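Local coordinates for cleavage and polyadenylation specificity factor 100 KD subunit (Methanosarcina mazei, PDB 2XR1), which probably terminates transcription by cutting nascent RNA as a zinc-dependent endonuclease and then degrading the released transcript as a 5'-3' exonuclease, at residues P444-G449 against K487-H492; V430-I435 against F481-F486. All coordinates share one frame; numbering follows the deposited sequence.

Contact 1 of 2, residues P444-G449 against K487-H492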
# COMPACT_ATOMS: atom_id res chain seq x y z
N PRO B 444 7.67 -30.66 -43.51
CA PRO B 444 6.79 -30.81 -42.33
C PRO B 444 7.05 -29.78 -41.26
O PRO B 444 8.19 -29.61 -40.83
CB PRO B 444 7.13 -32.20 -41.79
CG PRO B 444 8.37 -32.64 -42.52
CD PRO B 444 8.47 -31.87 -43.77
N VAL B 445 6.01 -29.08 -40.84
CA VAL B 445 6.12 -28.12 -39.75
C VAL B 445 5.58 -28.80 -38.49
O VAL B 445 4.37 -28.87 -38.29
CB VAL B 445 5.31 -26.87 -40.06
CG1 VAL B 445 5.40 -25.87 -38.92
CG2 VAL B 445 5.79 -26.29 -41.37
N TYR B 446 6.49 -29.33 -37.67
CA TYR B 446 6.11 -30.02 -36.44
C TYR B 446 5.74 -28.99 -35.38
O TYR B 446 6.31 -27.90 -35.36
CB TYR B 446 7.22 -30.93 -35.93
CG TYR B 446 7.61 -31.99 -36.92
CD1 TYR B 446 6.90 -33.16 -37.02
CD2 TYR B 446 8.70 -31.82 -37.77
CE1 TYR B 446 7.27 -34.17 -37.96
CE2 TYR B 446 9.07 -32.80 -38.70
CZ TYR B 446 8.35 -33.97 -38.78
OH TYR B 446 8.71 -34.93 -39.70
N LEU B 447 4.77 -29.34 -34.54
CA LEU B 447 4.19 -28.47 -33.53
C LEU B 447 4.15 -29.20 -32.19
O LEU B 447 3.43 -30.18 -32.05
CB LEU B 447 2.77 -28.11 -33.92
CG LEU B 447 2.56 -27.47 -35.28
CD1 LEU B 447 1.09 -27.12 -35.44
CD2 LEU B 447 3.42 -26.23 -35.49
N ASP B 448 4.93 -28.76 -31.20
CA ASP B 448 5.08 -29.55 -29.96
C ASP B 448 4.75 -28.73 -28.72
O ASP B 448 4.86 -27.52 -28.73
CB ASP B 448 6.50 -30.14 -29.89
CG ASP B 448 6.62 -31.33 -28.92
OD1 ASP B 448 5.64 -31.65 -28.19
OD2 ASP B 448 7.71 -31.94 -28.88
N GLY B 449 4.28 -29.38 -27.68
CA GLY B 449 3.97 -28.72 -26.41
C GLY B 449 2.71 -27.86 -26.30
O GLY B 449 2.77 -26.75 -25.75
N LYS B 487 2.20 -30.94 -38.57
CA LYS B 487 2.17 -32.26 -37.97
C LYS B 487 2.32 -32.08 -36.48
O LYS B 487 3.37 -31.71 -36.02
CB LYS B 487 3.32 -33.16 -38.49
CG LYS B 487 3.56 -33.21 -40.00
CD LYS B 487 2.41 -33.78 -40.77
CE LYS B 487 2.79 -34.06 -42.22
NZ LYS B 487 3.23 -32.79 -42.88
N PRO B 488 1.29 -32.37 -35.70
CA PRO B 488 1.47 -32.22 -34.26
C PRO B 488 2.22 -33.37 -33.63
O PRO B 488 2.26 -34.46 -34.17
CB PRO B 488 0.03 -32.18 -33.72
CG PRO B 488 -0.87 -32.21 -34.92
CD PRO B 488 -0.07 -32.82 -36.02
N VAL B 489 2.77 -33.13 -32.46
CA VAL B 489 3.50 -34.14 -31.70
C VAL B 489 3.41 -33.75 -30.25
O VAL B 489 3.79 -32.63 -29.89
CB VAL B 489 5.02 -34.14 -32.07
CG1 VAL B 489 5.42 -32.88 -32.85
CG2 VAL B 489 5.88 -34.28 -30.82
N ASP B 490 2.88 -34.63 -29.42
CA ASP B 490 2.94 -34.41 -27.97
C ASP B 490 3.29 -35.73 -27.24
O ASP B 490 3.85 -35.70 -26.13
CB ASP B 490 1.67 -33.71 -27.44
CG ASP B 490 1.53 -32.24 -27.94
OD1 ASP B 490 2.32 -31.35 -27.52
OD2 ASP B 490 0.60 -31.98 -28.75
N SER B 491 2.99 -36.87 -27.87
CA SER B 491 3.74 -38.08 -27.58
C SER B 491 5.25 -37.77 -27.51
O SER B 491 5.79 -37.07 -28.37
CB SER B 491 3.54 -39.12 -28.67
OG SER B 491 4.53 -40.13 -28.58
N HIS B 492 5.90 -38.27 -26.47
CA HIS B 492 7.36 -38.32 -26.41
C HIS B 492 7.93 -39.33 -27.42
O HIS B 492 8.99 -39.12 -28.01
CB HIS B 492 7.82 -38.67 -24.99
CG HIS B 492 9.19 -39.29 -24.93
ND1 HIS B 492 9.38 -40.65 -24.87
CD2 HIS B 492 10.42 -38.73 -24.95
CE1 HIS B 492 10.68 -40.91 -24.84
NE2 HIS B 492 11.33 -39.76 -24.89

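Contact 2 of 2, residues V430-I435 against F481-F486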
# COMPACT_ATOMS: atom_id res chain seq x y z
N VAL B 430 1.96 -17.65 -41.46
CA VAL B 430 2.97 -17.27 -42.41
C VAL B 430 3.52 -18.49 -43.15
O VAL B 430 3.64 -18.48 -44.38
CB VAL B 430 4.06 -16.41 -41.74
CG1 VAL B 430 5.30 -16.34 -42.59
CG2 VAL B 430 3.51 -15.03 -41.48
N LEU B 431 3.81 -19.56 -42.40
CA LEU B 431 4.43 -20.76 -42.98
C LEU B 431 3.49 -21.45 -43.97
O LEU B 431 3.87 -21.71 -45.10
CB LEU B 431 4.87 -21.73 -41.89
CG LEU B 431 6.04 -21.23 -41.04
CD1 LEU B 431 6.17 -22.05 -39.80
CD2 LEU B 431 7.34 -21.27 -41.80
N GLU B 432 2.25 -21.72 -43.57
CA GLU B 432 1.33 -22.40 -44.46
C GLU B 432 1.18 -21.66 -45.79
O GLU B 432 1.15 -22.28 -46.85
CB GLU B 432 -0.04 -22.65 -43.80
CG GLU B 432 -1.24 -21.70 -44.23
CD GLU B 432 -2.01 -22.20 -45.46
OE1 GLU B 432 -2.24 -23.42 -45.58
OE2 GLU B 432 -2.43 -21.37 -46.30
N GLU B 433 1.10 -20.34 -45.73
CA GLU B 433 0.94 -19.51 -46.92
C GLU B 433 2.19 -19.61 -47.76
O GLU B 433 2.11 -19.73 -48.98
CB GLU B 433 0.71 -18.06 -46.53
CG GLU B 433 0.33 -17.13 -47.68
CD GLU B 433 -0.20 -15.79 -47.19
OE1 GLU B 433 0.53 -15.09 -46.44
OE2 GLU B 433 -1.35 -15.43 -47.52
N SER B 434 3.34 -19.56 -47.11
CA SER B 434 4.59 -19.55 -47.81
C SER B 434 4.77 -20.85 -48.56
O SER B 434 5.10 -20.83 -49.73
CB SER B 434 5.76 -19.35 -46.84
OG SER B 434 5.49 -18.33 -45.93
N ILE B 435 4.54 -21.97 -47.88
CA ILE B 435 4.59 -23.27 -48.54
C ILE B 435 3.57 -23.35 -49.67
O ILE B 435 3.87 -23.83 -50.73
CB ILE B 435 4.34 -24.44 -47.57
CG1 ILE B 435 5.45 -24.49 -46.52
CG2 ILE B 435 4.24 -25.75 -48.35
CD1 ILE B 435 5.63 -25.79 -45.87
N PHE B 481 -4.92 -23.18 -40.94
CA PHE B 481 -4.46 -24.11 -39.93
C PHE B 481 -4.69 -25.58 -40.31
O PHE B 481 -4.09 -26.44 -39.68
CB PHE B 481 -5.12 -23.85 -38.57
CG PHE B 481 -4.89 -22.48 -38.00
CD1 PHE B 481 -3.62 -21.95 -37.92
CD2 PHE B 481 -5.94 -21.75 -37.48
CE1 PHE B 481 -3.40 -20.66 -37.37
CE2 PHE B 481 -5.75 -20.49 -36.94
CZ PHE B 481 -4.45 -19.94 -36.89
N LEU B 482 -5.52 -25.88 -41.30
CA LEU B 482 -5.73 -27.27 -41.73
C LEU B 482 -4.82 -27.70 -42.89
O LEU B 482 -5.15 -28.66 -43.62
CB LEU B 482 -7.19 -27.54 -42.14
CG LEU B 482 -8.29 -27.60 -41.07
CD1 LEU B 482 -9.58 -28.22 -41.64
CD2 LEU B 482 -7.83 -28.39 -39.82
N SER B 483 -3.69 -27.03 -43.08
CA SER B 483 -2.74 -27.46 -44.12
C SER B 483 -2.14 -28.82 -43.80
O SER B 483 -1.84 -29.13 -42.65
CB SER B 483 -1.60 -26.47 -44.30
OG SER B 483 -0.67 -26.95 -45.29
N GLU B 484 -1.96 -29.60 -44.87
CA GLU B 484 -1.29 -30.88 -44.78
C GLU B 484 0.06 -30.73 -44.07
O GLU B 484 0.49 -31.64 -43.38
CB GLU B 484 -1.06 -31.45 -46.20
CG GLU B 484 -1.19 -33.02 -46.34
CD GLU B 484 -0.08 -33.65 -47.25
OE1 GLU B 484 1.01 -33.05 -47.43
OE2 GLU B 484 -0.29 -34.78 -47.75
N CYS B 485 0.71 -29.58 -44.23
CA CYS B 485 2.04 -29.33 -43.69
C CYS B 485 2.20 -29.54 -42.17
O CYS B 485 3.23 -30.01 -41.72
CB CYS B 485 2.49 -27.90 -44.05
SG CYS B 485 1.68 -26.46 -43.05
N PHE B 486 1.22 -29.11 -41.38
CA PHE B 486 1.40 -29.10 -39.92
C PHE B 486 1.26 -30.50 -39.39
O PHE B 486 0.32 -31.16 -39.72
CB PHE B 486 0.38 -28.22 -39.23
CG PHE B 486 0.44 -26.79 -39.64
CD1 PHE B 486 1.60 -26.07 -39.48
CD2 PHE B 486 -0.67 -26.15 -40.16
CE1 PHE B 486 1.65 -24.74 -39.85
CE2 PHE B 486 -0.62 -24.84 -40.53
CZ PHE B 486 0.55 -24.14 -40.38

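Contact 1 of 2, residues P444-G449 against K487-H492
With CG anti to its carbonyl carbon (chi1 -59°), Y446 lays its ring obliquely against K487, whose own CG is also anti to the carbonyl carbon; CD1 of Y446 meets CB of K487 at 3.9 Å. Bends at chi2 and chi4 curl the lysine chain back along P444, and its NZ is held by the backbone O of E484. D448 turns CG anti to its backbone N (chi1 -160°), which brings OD2 to 3.5 Å from V489 CG2, while R495 of helix 492-500 salt-bridges that oxygen and Y522 OH of helix 518-526 hydrogen-bonds to it. The two backbones pair in parallel: K487 N gives a nearly straight bond to V445 O (3.0 Å, 167°). The O of K487 then accepts from L447 N at 3.1 Å, and V489 N returns to L447 O at 3.1 Å. Beyond the paired residues, D490 OD1 is held chiefly by M450 N and takes a further, weak bond from G449 N at 2.8 Å. Y446, K487 and V489 share the face covered by helix 492-500, and L447 lies on the face of helix 423-436. Strand 486-489 is thereby joined as outermost strand to the parallel, helix-flanked sheet of the beta-CASP domain.

Contact 2 of 2, residues V430-I435 against F481-F486
Helix 423-436 of the beta-CASP domain packs here against the turn that leads into edge strand 486-489. An ST turn shapes the approach: S483 holds OG anti to its backbone N (chi1 178°), and OG accepts from C485 N at 3.2 Å in a fairly straight bond. C485 in turn puts SG between its backbone N and carbonyl carbon (chi1 75°), which sets the sulfur over the centre of the F486 ring, 3.4 Å above its plane. Turn and ring thus present one compact surface to the helix.

E432 is the main helix residue at this surface. Its CB reaches the far end of the F486 ring obliquely, 3.8 Å from CZ, and lies 4.2 Å from C485 SG. The chain then bends at chi2 (88°), so that the carboxylate passes beside the serine, OE1 coming to 3.4 Å from S483 CB. The other oxygen, OE2, is held in a salt bridge by R436, one turn further along the helix, which probably helps the glutamate keep its charge beside this largely apolar patch.

One turn on from L431, I435 adds the tip of its side chain to the contact: CD1 meets C485 CB at 4.2 Å. No hydrogen bond joins the two segments; what they share is van der Waals packing. F486 reaches further, onto M428 of the same helix and onto V445 and L447 of the neighbouring strand, filling the layer between helix and sheet. Wedged in this way, an aromatic from the first residue of an edge strand belongs to the helix-sheet core of an alpha/beta domain with a parallel sheet.

Overall arrangement
From the N terminus, the chain runs through helix 423-436, turns into strand 445-448, passes helices 451-460 and 467-472, and returns by residues 481-486 into strand 486-489. Contact 2 closes the larger loop, bringing 481-486 back to 430-435; contact 1 closes the one from 444-449 to 487-492. The loop of contact 1 opens inside that of contact 2 and ends beyond it, so the two cross rather than nest. The two contacts, with centres about 14 Å apart, meet at V445, whose N probably bonds to C485 O at 3.1 Å and whose side chain packs on L431. Together they tie the edge of the parallel beta-CASP sheet to one covering helix, away from the two zinc ions.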